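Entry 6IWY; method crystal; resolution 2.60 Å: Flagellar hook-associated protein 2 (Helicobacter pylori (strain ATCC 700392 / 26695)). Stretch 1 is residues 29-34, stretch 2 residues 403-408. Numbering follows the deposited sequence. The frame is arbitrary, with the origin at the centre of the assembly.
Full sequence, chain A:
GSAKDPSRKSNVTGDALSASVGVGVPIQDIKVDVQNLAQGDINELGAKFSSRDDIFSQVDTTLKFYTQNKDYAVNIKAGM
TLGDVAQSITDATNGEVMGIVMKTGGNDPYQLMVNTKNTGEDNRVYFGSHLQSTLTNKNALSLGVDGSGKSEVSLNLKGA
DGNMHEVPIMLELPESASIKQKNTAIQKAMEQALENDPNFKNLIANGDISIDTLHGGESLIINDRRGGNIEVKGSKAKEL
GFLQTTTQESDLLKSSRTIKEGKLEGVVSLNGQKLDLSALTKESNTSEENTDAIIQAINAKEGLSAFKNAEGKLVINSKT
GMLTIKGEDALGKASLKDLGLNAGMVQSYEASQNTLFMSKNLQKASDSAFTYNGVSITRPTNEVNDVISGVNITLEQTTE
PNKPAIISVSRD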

# COMPACT_ATOMS: atom_id res chain seq x y z
N ASP A 29 14.53 -43.44 4.74
CA ASP A 29 13.66 -43.57 3.57
C ASP A 29 12.45 -42.59 3.62
O ASP A 29 11.39 -42.93 4.15
CB ASP A 29 13.18 -45.03 3.47
CG ASP A 29 13.08 -45.52 2.03
OD1 ASP A 29 13.12 -46.76 1.84
OD2 ASP A 29 12.95 -44.69 1.12
N ILE A 30 12.63 -41.38 3.07
CA ILE A 30 11.69 -40.25 3.28
C ILE A 30 11.15 -39.71 1.96
O ILE A 30 11.93 -39.38 1.09
CB ILE A 30 12.36 -39.06 4.01
CG1 ILE A 30 13.04 -39.53 5.31
CG2 ILE A 30 11.34 -37.99 4.31
CD1 ILE A 30 13.86 -38.44 6.00
N LYS A 31 9.83 -39.56 1.87
CA LYS A 31 9.13 -39.31 0.60
C LYS A 31 8.54 -37.89 0.53
O LYS A 31 7.72 -37.53 1.36
CB LYS A 31 8.02 -40.35 0.41
N VAL A 32 8.93 -37.10 -0.47
CA VAL A 32 8.55 -35.68 -0.47
C VAL A 32 7.98 -35.17 -1.80
O VAL A 32 8.70 -34.91 -2.76
CB VAL A 32 9.72 -34.76 0.01
CG1 VAL A 32 9.22 -33.34 0.23
CG2 VAL A 32 10.32 -35.28 1.32
N ASP A 33 6.65 -35.02 -1.81
CA ASP A 33 5.91 -34.40 -2.88
C ASP A 33 6.06 -32.91 -2.65
O ASP A 33 5.72 -32.43 -1.57
CB ASP A 33 4.44 -34.80 -2.82
N VAL A 34 6.60 -32.18 -3.63
CA VAL A 34 6.79 -30.73 -3.52
C VAL A 34 5.82 -30.01 -4.43
O VAL A 34 6.02 -29.97 -5.64
CB VAL A 34 8.20 -30.32 -3.92
CG1 VAL A 34 8.35 -28.82 -3.81
CG2 VAL A 34 9.22 -31.02 -3.06
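Stretch 2 403-408: KPAIIS

Antiparallel pairing lets segments far apart in sequence lie side by side as neighbouring strands, and the meeting of residues 29-34 with residues 403-408 in this flagellar hook-associated protein is a compact example, joining residues at least 371 positions apart. Its apolar centre lies on the face of the sheet that carries Ile 30, Val 32, Ala 405 and Ile 407. Ile 30 sits directly across from Ile 407, CB to CB 4.0 Å, both with chi1 in the m well. One pair further along, Val 32 faces Ala 405, where the CB atoms of the two residues are 4.3 Å apart. The two pairs are tied together by a diagonal contact, CD1 of Ile 407 reaching to 4.2 Å from CG2 of Val 32. Ile 407 thus touches the side chains of both Ile 30 and Val 32, and it has more surface covered by the opposing stretch than any other residue of the contact.

Beneath these side chains runs the backbone that sets their spacing. Residues 405-407 are extended and lie beside strand 30-34 with an angle of 155° between the N-to-C directions, so the pairing is antiparallel with a departure of 25° from exact opposition; the axes approach to 4.6 Å. Ile 30 and Ile 407 form a hydrogen-bonded pair, with N of Ile 30 donating to O of Ile 407 at 2.6 Å and N of Ile 407 returning a bond to O of Ile 30 at 2.8 Å. Val 32 and Ala 405 repeat the arrangement: N of Val 32 to O of Ala 405 is 2.6 Å, and N of Ala 405 to O of Val 32 is 3.0 Å. Between them, Lys 31 and Ile 406 make the non-hydrogen-bonded pair, their CA atoms 4.6 Å apart and their side chains directed to the other face. Here CA-H...O contacts supplement the ladder, from CA of Ile 406 to O of Ile 30 at 3.1 Å and from CA of Lys 31 to O of Ala 405 at 3.4 Å.

Beyond these pairs the two stretches share no further hydrogen bonds, though their backbones stay close: the CA atoms of Asp 29 and Ser 408 are 4.2 Å apart. Pro 404 precedes the second strand and rests its CB 3.5 Å from O of Val 32, a packing contact beside the last hydrogen-bonded pair. At the other, polar end, CA of Asp 29 lies 3.3 Å from O of Ile 407 in a further CA-H...O contact. Although its CA-to-CB bond points away, the carboxylate returns, placing OD2 of Asp 29 3.5 Å from CG2 of Ile 406 and 4.0 Å from CB of Ser 408.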

# COMPACT_ATOMS: atom_id res chain seq x y z
N LYS A 403 5.61 -39.30 -8.21
CA LYS A 403 7.03 -39.39 -8.54
C LYS A 403 7.77 -38.33 -7.71
O LYS A 403 8.26 -37.33 -8.25
CB LYS A 403 7.27 -39.18 -10.05
N PRO A 404 7.84 -38.54 -6.39
CA PRO A 404 8.33 -37.54 -5.46
C PRO A 404 9.80 -37.72 -5.10
O PRO A 404 10.40 -38.72 -5.46
CB PRO A 404 7.49 -37.81 -4.21
CG PRO A 404 7.30 -39.35 -4.23
CD PRO A 404 7.54 -39.80 -5.68
N ALA A 405 10.36 -36.75 -4.40
CA ALA A 405 11.72 -36.84 -3.90
C ALA A 405 11.80 -37.86 -2.77
O ALA A 405 11.00 -37.83 -1.84
CB ALA A 405 12.21 -35.49 -3.42
N ILE A 406 12.77 -38.76 -2.87
CA ILE A 406 13.02 -39.74 -1.84
C ILE A 406 14.41 -39.54 -1.29
O ILE A 406 15.40 -39.77 -1.95
CB ILE A 406 12.93 -41.19 -2.37
CG1 ILE A 406 11.50 -41.51 -2.83
CG2 ILE A 406 13.34 -42.18 -1.29
CD1 ILE A 406 11.31 -42.99 -3.19
N ILE A 407 14.46 -39.09 -0.05
CA ILE A 407 15.68 -39.09 0.73
C ILE A 407 15.82 -40.49 1.32
O ILE A 407 14.89 -41.01 1.94
CB ILE A 407 15.57 -38.06 1.85
CG1 ILE A 407 15.34 -36.65 1.26
CG2 ILE A 407 16.81 -38.12 2.76
CD1 ILE A 407 14.45 -35.76 2.13
N SER A 408 16.98 -41.10 1.12
CA SER A 408 17.22 -42.47 1.58
C SER A 408 18.70 -42.73 1.84
O SER A 408 19.53 -41.82 1.74
CB SER A 408 16.69 -43.47 0.55